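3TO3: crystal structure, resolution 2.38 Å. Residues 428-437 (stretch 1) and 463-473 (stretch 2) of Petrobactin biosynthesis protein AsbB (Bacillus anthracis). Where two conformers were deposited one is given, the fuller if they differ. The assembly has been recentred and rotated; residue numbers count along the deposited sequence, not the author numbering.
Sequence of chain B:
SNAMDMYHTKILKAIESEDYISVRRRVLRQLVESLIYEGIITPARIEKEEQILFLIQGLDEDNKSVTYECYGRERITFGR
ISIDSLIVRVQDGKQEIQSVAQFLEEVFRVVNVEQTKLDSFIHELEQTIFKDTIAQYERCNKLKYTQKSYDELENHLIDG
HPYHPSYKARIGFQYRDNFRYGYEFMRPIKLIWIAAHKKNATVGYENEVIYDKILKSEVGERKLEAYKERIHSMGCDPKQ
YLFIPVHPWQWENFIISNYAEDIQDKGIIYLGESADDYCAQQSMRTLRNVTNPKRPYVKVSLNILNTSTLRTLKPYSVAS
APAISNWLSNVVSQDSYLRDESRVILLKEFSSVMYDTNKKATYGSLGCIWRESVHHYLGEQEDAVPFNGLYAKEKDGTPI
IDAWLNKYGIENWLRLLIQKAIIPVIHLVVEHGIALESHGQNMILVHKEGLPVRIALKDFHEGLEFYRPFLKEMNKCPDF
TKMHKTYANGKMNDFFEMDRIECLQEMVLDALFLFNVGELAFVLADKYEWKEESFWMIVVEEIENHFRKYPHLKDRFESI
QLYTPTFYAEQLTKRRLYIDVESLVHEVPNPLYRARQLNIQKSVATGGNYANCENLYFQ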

ATOM      1  N   LEU B 428     -17.159 -38.249   5.429  0.71 44.32           N
ATOM      2  CA  LEU B 428     -15.810 -37.997   5.931  0.71 36.79           C
ATOM      3  C   LEU B 428     -15.844 -37.481   7.365  0.71 44.69           C
ATOM      4  O   LEU B 428     -15.054 -37.904   8.208  0.71 50.90           O
ATOM      5  CB  LEU B 428     -15.110 -36.952   5.055  0.71 36.17           C
ATOM      6  CG  LEU B 428     -14.370 -37.496   3.844  0.71 39.65           C
ATOM      7  CD1 LEU B 428     -13.810 -36.386   2.982  0.71 39.32           C
ATOM      8  CD2 LEU B 428     -13.248 -38.423   4.326  0.71 36.54           C
ATOM      9  N   VAL B 429     -16.749 -36.545   7.636  1.00 41.51           N
ATOM     10  CA  VAL B 429     -16.884 -35.994   8.975  1.00 44.46           C
ATOM     11  C   VAL B 429     -17.294 -37.068   9.983  1.00 44.47           C
ATOM     12  O   VAL B 429     -16.659 -37.230  11.027  1.00 41.80           O
ATOM     13  CB  VAL B 429     -17.911 -34.839   9.016  1.00 49.72           C
ATOM     14  CG1 VAL B 429     -18.395 -34.591  10.446  1.00 43.20           C
ATOM     15  CG2 VAL B 429     -17.306 -33.582   8.401  1.00 52.13           C
ATOM     16  N   VAL B 430     -18.340 -37.820   9.660  1.00 41.07           N
ATOM     17  CA  VAL B 430     -18.934 -38.748  10.642  1.00 41.57           C
ATOM     18  C   VAL B 430     -18.164 -40.060  10.815  1.00 47.55           C
ATOM     19  O   VAL B 430     -17.981 -40.584  11.931  1.00 51.52           O
ATOM     20  CB  VAL B 430     -20.392 -39.044  10.276  1.00 47.87           C
ATOM     21  CG1 VAL B 430     -21.029 -39.971  11.299  1.00 46.80           C
ATOM     22  CG2 VAL B 430     -21.201 -37.716  10.089  1.00 35.49           C
ATOM     23  N   GLU B 431     -17.723 -40.626   9.705  1.00 52.01           N
ATOM     24  CA  GLU B 431     -17.010 -41.893   9.793  1.00 55.80           C
ATOM     25  C   GLU B 431     -15.576 -41.633  10.197  1.00 53.18           C
ATOM     26  O   GLU B 431     -14.997 -42.423  10.908  1.00 55.53           O
ATOM     27  CB  GLU B 431     -17.062 -42.662   8.463  1.00 57.26           C
ATOM     28  CG  GLU B 431     -16.075 -43.826   8.371  1.00 67.87           C
ATOM     29  CD  GLU B 431     -16.745 -45.196   8.507  1.00 80.94           C
ATOM     30  OE1 GLU B 431     -17.251 -45.723   7.480  1.00 86.81           O
ATOM     31  OE2 GLU B 431     -16.760 -45.743   9.633  1.00 81.48           O
ATOM     32  N   HIS B 432     -14.972 -40.586   9.634  1.00 52.41           N
ATOM     33  CA  HIS B 432     -13.569 -40.299   9.910  1.00 59.18           C
ATOM     34  C   HIS B 432     -13.176 -39.190  10.893  1.00 59.53           C
ATOM     35  O   HIS B 432     -11.996 -39.065  11.218  1.00 50.86           O
ATOM     36  CB  HIS B 432     -12.842 -40.134   8.577  1.00 54.69           C
ATOM     37  CG  HIS B 432     -12.965 -41.339   7.708  1.00 52.58           C
ATOM     38  ND1 HIS B 432     -12.268 -42.499   7.961  1.00 54.04           N
ATOM     39  CD2 HIS B 432     -13.748 -41.594   6.636  1.00 47.22           C
ATOM     40  CE1 HIS B 432     -12.601 -43.413   7.070  1.00 53.83           C
ATOM     41  NE2 HIS B 432     -13.496 -42.891   6.253  1.00 56.90           N
ATOM     42  N   GLY B 433     -14.148 -38.424  11.389  1.00 60.66           N
ATOM     43  CA  GLY B 433     -13.858 -37.199  12.131  1.00 52.19           C
ATOM     44  C   GLY B 433     -12.986 -36.149  11.434  1.00 47.56           C
ATOM     45  O   GLY B 433     -12.232 -35.425  12.072  1.00 46.35           O
ATOM     46  N   ILE B 434     -13.106 -36.032  10.124  1.00 46.12           N
ATOM     47  CA  ILE B 434     -12.275 -35.104   9.389  1.00 43.30           C
ATOM     48  C   ILE B 434     -13.158 -34.093   8.652  1.00 49.23           C
ATOM     49  O   ILE B 434     -13.964 -34.473   7.813  1.00 49.86           O
ATOM     50  CB  ILE B 434     -11.453 -35.855   8.353  1.00 47.10           C
ATOM     51  CG1 ILE B 434     -10.449 -36.774   9.040  1.00 52.11           C
ATOM     52  CG2 ILE B 434     -10.729 -34.900   7.442  1.00 51.58           C
ATOM     53  CD1 ILE B 434      -9.589 -37.521   8.067  1.00 51.25           C
ATOM     54  N   ALA B 435     -13.021 -32.804   8.952  1.00 47.67           N
ATOM     55  CA  ALA B 435     -13.818 -31.829   8.219  1.00 42.88           C
ATOM     56  C   ALA B 435     -12.928 -31.031   7.279  1.00 44.25           C
ATOM     57  O   ALA B 435     -12.092 -30.241   7.705  1.00 48.63           O
ATOM     58  CB  ALA B 435     -14.546 -30.936   9.157  1.00 36.12           C
ATOM     59  N   LEU B 436     -13.085 -31.286   5.989  1.00 47.37           N
ATOM     60  CA  LEU B 436     -12.417 -30.517   4.964  1.00 50.29           C
ATOM     61  C   LEU B 436     -13.178 -29.225   4.907  1.00 56.09           C
ATOM     62  O   LEU B 436     -14.379 -29.207   5.191  1.00 54.10           O
ATOM     63  CB  LEU B 436     -12.499 -31.248   3.627  1.00 51.23           C
ATOM     64  CG  LEU B 436     -11.871 -32.646   3.740  1.00 55.46           C
ATOM     65  CD1 LEU B 436     -12.029 -33.434   2.466  1.00 53.88           C
ATOM     66  CD2 LEU B 436     -10.404 -32.511   4.123  1.00 49.22           C
ATOM     67  N   GLU B 437     -12.499 -28.149   4.529  1.00 57.81           N
ATOM     68  CA  GLU B 437     -13.191 -26.894   4.394  1.00 59.07           C
ATOM     69  C   GLU B 437     -13.954 -27.044   3.077  1.00 65.30           C
ATOM     70  O   GLU B 437     -13.408 -27.194   1.994  1.00 77.61           O
ATOM     71  CB  GLU B 437     -12.184 -25.771   4.287  1.00 62.70           C
ATOM     72  CG  GLU B 437     -12.671 -24.426   4.763  1.00 81.60           C
ATOM     73  CD  GLU B 437     -11.697 -23.304   4.389  1.00 98.40           C
ATOM     74  OE1 GLU B 437     -12.024 -22.127   4.651  1.00108.83           O
ATOM     75  OE2 GLU B 437     -10.611 -23.602   3.826  1.00 97.54           O
ATOM     76  N   GLY B 463      -7.162 -25.211   5.307  1.00 69.54           N
ATOM     77  CA  GLY B 463      -8.512 -25.275   5.853  1.00 73.01           C
ATOM     78  C   GLY B 463      -8.945 -26.375   6.824  1.00 71.77           C
ATOM     79  O   GLY B 463      -9.719 -26.142   7.761  1.00 67.77           O
ATOM     80  N   LEU B 464      -8.429 -27.570   6.596  1.00 59.65           N
ATOM     81  CA  LEU B 464      -8.843 -28.773   7.290  1.00 53.75           C
ATOM     82  C   LEU B 464      -8.852 -28.716   8.837  1.00 50.99           C
ATOM     83  O   LEU B 464      -7.915 -28.235   9.484  1.00 54.39           O
ATOM     84  CB  LEU B 464      -7.950 -29.897   6.792  1.00 50.98           C
ATOM     85  CG  LEU B 464      -8.004 -31.278   7.383  1.00 56.70           C
ATOM     86  CD1 LEU B 464      -7.496 -32.243   6.323  1.00 58.13           C
ATOM     87  CD2 LEU B 464      -7.162 -31.339   8.638  1.00 50.66           C
ATOM     88  N   GLU B 465      -9.945 -29.200   9.410  1.00 45.52           N
ATOM     89  CA  GLU B 465     -10.034 -29.454  10.833  1.00 49.10           C
ATOM     90  C   GLU B 465     -10.307 -30.945  11.078  1.00 51.79           C
ATOM     91  O   GLU B 465     -10.884 -31.629  10.234  1.00 61.25           O
ATOM     92  CB  GLU B 465     -11.132 -28.592  11.457  1.00 52.46           C
ATOM     93  CG  GLU B 465     -10.812 -27.109  11.394  1.00 62.14           C
ATOM     94  CD  GLU B 465     -11.805 -26.220  12.151  1.00 72.62           C
ATOM     95  OE1 GLU B 465     -12.806 -26.722  12.700  1.00 76.52           O
ATOM     96  OE2 GLU B 465     -11.573 -24.997  12.197  1.00 77.91           O
ATOM     97  N   PHE B 466      -9.905 -31.448  12.237  1.00 55.17           N
ATOM     98  CA  PHE B 466     -10.246 -32.811  12.620  1.00 58.04           C
ATOM     99  C   PHE B 466     -10.449 -32.958  14.126  1.00 62.10           C
ATOM    100  O   PHE B 466      -9.937 -32.164  14.914  1.00 64.85           O
ATOM    101  CB  PHE B 466      -9.207 -33.818  12.104  1.00 59.52           C
ATOM    102  CG  PHE B 466      -7.891 -33.756  12.805  1.00 62.87           C
ATOM    103  CD1 PHE B 466      -7.710 -34.399  14.025  1.00 69.72           C
ATOM    104  CD2 PHE B 466      -6.820 -33.079  12.235  1.00 58.04           C
ATOM    105  CE1 PHE B 466      -6.486 -34.359  14.667  1.00 69.67           C
ATOM    106  CE2 PHE B 466      -5.590 -33.022  12.877  1.00 55.26           C
ATOM    107  CZ  PHE B 466      -5.423 -33.669  14.094  1.00 64.96           C
ATOM    108  N   TYR B 467     -11.237 -33.958  14.505  1.00 61.47           N
ATOM    109  CA  TYR B 467     -11.532 -34.215  15.893  1.00 63.71           C
ATOM    110  C   TYR B 467     -10.919 -35.564  16.229  1.00 71.17           C
ATOM    111  O   TYR B 467     -11.404 -36.601  15.789  1.00 73.47           O
ATOM    112  CB  TYR B 467     -13.046 -34.209  16.142  1.00 62.82           C
ATOM    113  CG  TYR B 467     -13.403 -34.379  17.611  1.00 69.22           C
ATOM    114  CD1 TYR B 467     -12.892 -33.515  18.572  1.00 68.10           C
ATOM    115  CD2 TYR B 467     -14.233 -35.421  18.040  1.00 71.11           C
ATOM    116  CE1 TYR B 467     -13.196 -33.680  19.909  1.00 73.14           C
ATOM    117  CE2 TYR B 467     -14.548 -35.592  19.392  1.00 65.76           C
ATOM    118  CZ  TYR B 467     -14.031 -34.717  20.317  1.00 75.27           C
ATOM    119  OH  TYR B 467     -14.326 -34.880  21.665  1.00 80.94           O
ATOM    120  N   ARG B 468      -9.859 -35.536  17.026  1.00 70.21           N
ATOM    121  CA  ARG B 468      -8.997 -36.697  17.242  1.00 70.70           C
ATOM    122  C   ARG B 468      -9.741 -37.947  17.720  1.00 70.37           C
ATOM    123  O   ARG B 468      -9.496 -39.040  17.224  1.00 65.72           O
ATOM    124  CB  ARG B 468      -7.860 -36.332  18.214  1.00 70.31           C
ATOM    125  CG  ARG B 468      -6.833 -37.429  18.446  1.00 72.08           C
ATOM    126  CD  ARG B 468      -5.652 -36.914  19.272  1.00 80.77           C
ATOM    127  NE  ARG B 468      -4.820 -36.016  18.474  1.00 87.34           N
ATOM    128  CZ  ARG B 468      -3.679 -36.372  17.893  1.00 85.26           C
ATOM    129  NH1 ARG B 468      -3.217 -37.611  18.045  1.00 92.07           N
ATOM    130  NH2 ARG B 468      -2.998 -35.487  17.172  1.00 74.27           N
ATOM    131  N   PRO B 469     -10.652 -37.794  18.689  1.00 73.75           N
ATOM    132  CA  PRO B 469     -11.400 -38.977  19.134  1.00 72.98           C
ATOM    133  C   PRO B 469     -12.200 -39.667  18.026  1.00 72.70           C
ATOM    134  O   PRO B 469     -12.522 -40.835  18.207  1.00 77.47           O
ATOM    135  CB  PRO B 469     -12.345 -38.410  20.197  1.00 74.79           C
ATOM    136  CG  PRO B 469     -11.598 -37.230  20.747  1.00 79.35           C
ATOM    137  CD  PRO B 469     -10.932 -36.619  19.533  1.00 78.54           C
ATOM    138  N   PHE B 470     -12.514 -38.992  16.917  1.00 56.06           N
ATOM    139  CA  PHE B 470     -13.254 -39.654  15.846  1.00 60.24           C
ATOM    140  C   PHE B 470     -12.400 -40.414  14.808  1.00 71.49           C
ATOM    141  O   PHE B 470     -12.941 -41.122  13.956  1.00 75.25           O
ATOM    142  CB  PHE B 470     -14.156 -38.654  15.101  1.00 61.34           C
ATOM    143  CG  PHE B 470     -15.508 -38.443  15.742  1.00 59.42           C
ATOM    144  CD1 PHE B 470     -15.704 -38.703  17.101  1.00 64.01           C
ATOM    145  CD2 PHE B 470     -16.581 -38.006  14.982  1.00 46.34           C
ATOM    146  CE1 PHE B 470     -16.941 -38.527  17.679  1.00 58.31           C
ATOM    147  CE2 PHE B 470     -17.826 -37.837  15.550  1.00 53.42           C
ATOM    148  CZ  PHE B 470     -18.012 -38.096  16.899  1.00 56.10           C
ATOM    149  N   LEU B 471     -11.084 -40.258  14.846  1.00 68.54           N
ATOM    150  CA  LEU B 471     -10.257 -40.857  13.803  1.00 69.94           C
ATOM    151  C   LEU B 471     -10.355 -42.387  13.809  1.00 78.27           C
ATOM    152  O   LEU B 471     -10.386 -43.008  14.867  1.00 82.25           O
ATOM    153  CB  LEU B 471      -8.806 -40.402  13.943  1.00 67.12           C
ATOM    154  CG  LEU B 471      -8.618 -38.881  14.023  1.00 66.85           C
ATOM    155  CD1 LEU B 471      -7.184 -38.520  14.356  1.00 61.69           C
ATOM    156  CD2 LEU B 471      -9.070 -38.197  12.722  1.00 62.63           C
ATOM    157  N   LYS B 472     -10.439 -42.986  12.623  1.00 85.27           N
ATOM    158  CA  LYS B 472     -10.513 -44.438  12.516  1.00 94.02           C
ATOM    159  C   LYS B 472      -9.222 -45.009  13.080  1.00 96.62           C
ATOM    160  O   LYS B 472      -9.244 -46.017  13.794  1.00105.06           O
ATOM    161  CB  LYS B 472     -10.728 -44.902  11.069  1.00 97.18           C
ATOM    162  CG  LYS B 472     -12.015 -45.712  10.814  1.00100.62           C
ATOM    163  CD  LYS B 472     -11.772 -46.734   9.688  1.00105.33           C
ATOM    164  CE  LYS B 472     -13.000 -46.973   8.802  1.00106.16           C
ATOM    165  NZ  LYS B 472     -12.621 -47.193   7.350  1.00100.72           N
ATOM    166  N   GLU B 473      -8.096 -44.373  12.758  1.00 90.48           N
ATOM    167  CA  GLU B 473      -6.852 -44.677  13.463  1.00 97.66           C
ATOM    168  C   GLU B 473      -6.159 -43.410  13.999  1.00 94.67           C
ATOM    169  O   GLU B 473      -5.559 -42.637  13.249  1.00 89.11           O
ATOM    170  CB  GLU B 473      -5.931 -45.473  12.536  1.00104.26           C
ATOM    171  CG  GLU B 473      -6.388 -45.449  11.079  1.00110.68           C
ATOM    172  CD  GLU B 473      -5.570 -46.359  10.178  1.00122.00           C
ATOM    173  OE1 GLU B 473      -5.392 -46.021   8.985  1.00125.14           O
ATOM    174  OE2 GLU B 473      -5.114 -47.418  10.660  1.00127.27           O
TER

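The apolar centre gathers around Ile434. Its CG1 lies 4.2 Å from CD2 of Leu471 and 4.4 Å from CB of Phe466, while its CG2 lies 4.3 Å from CD1 of Leu464. That same CD1 of Leu464 packs more tightly, at 3.7 Å, against CD2 of Leu436, whose CA-to-CB bond points away although the end of the side chain returns. All five residues are buried; the leucines and Ile434 pack through methyl and methylene carbons, whereas Phe466 contributes its CB and the end of its side chain leads away.

The backbone beneath is a short antiparallel ladder. Ile434 faces Phe466 as a non-hydrogen-bonded pair (CA to CA, 4.5 Å), with both side chains on one face; Ala435 and Glu465 form the hydrogen-bonded pair, their side chains on the other. Ala435 N donates to Glu465 O at 2.8 Å (152°), and Glu465 N to Ala435 O at 2.9 Å (165°). Tyr467 N extends the pattern to Gly433 O at 3.0 Å and 166°, an oxygen that also receives a CA-H...O contact from Phe466 CA at 3.3 Å.

Gly433 leaves the helix with positive phi (55°), which favours glycine, and packing agrees: its CA is 3.3 Å from Phe470 CB, and an ideal CB would stand 2.2 Å from that atom, a clash. The Phe470 ring meets Gly433 CA and Val429 O at its edge. Next to this turn, His432 O accepts a CA-H...O contact from Leu471 CA at 3.6 Å.

At the polar margin, exposed Lys472 brings NZ to 3.8 Å from His432 CE1 and CE to 4.0 Å from Glu431 OE2; these are proximities rather than hydrogen bonds. At the other end of the register, Glu437 OE2 approaches Gly463 CA at 3.4 Å, where an ideal CB on the glycine would clash at 2.3 Å from Glu437 OE2.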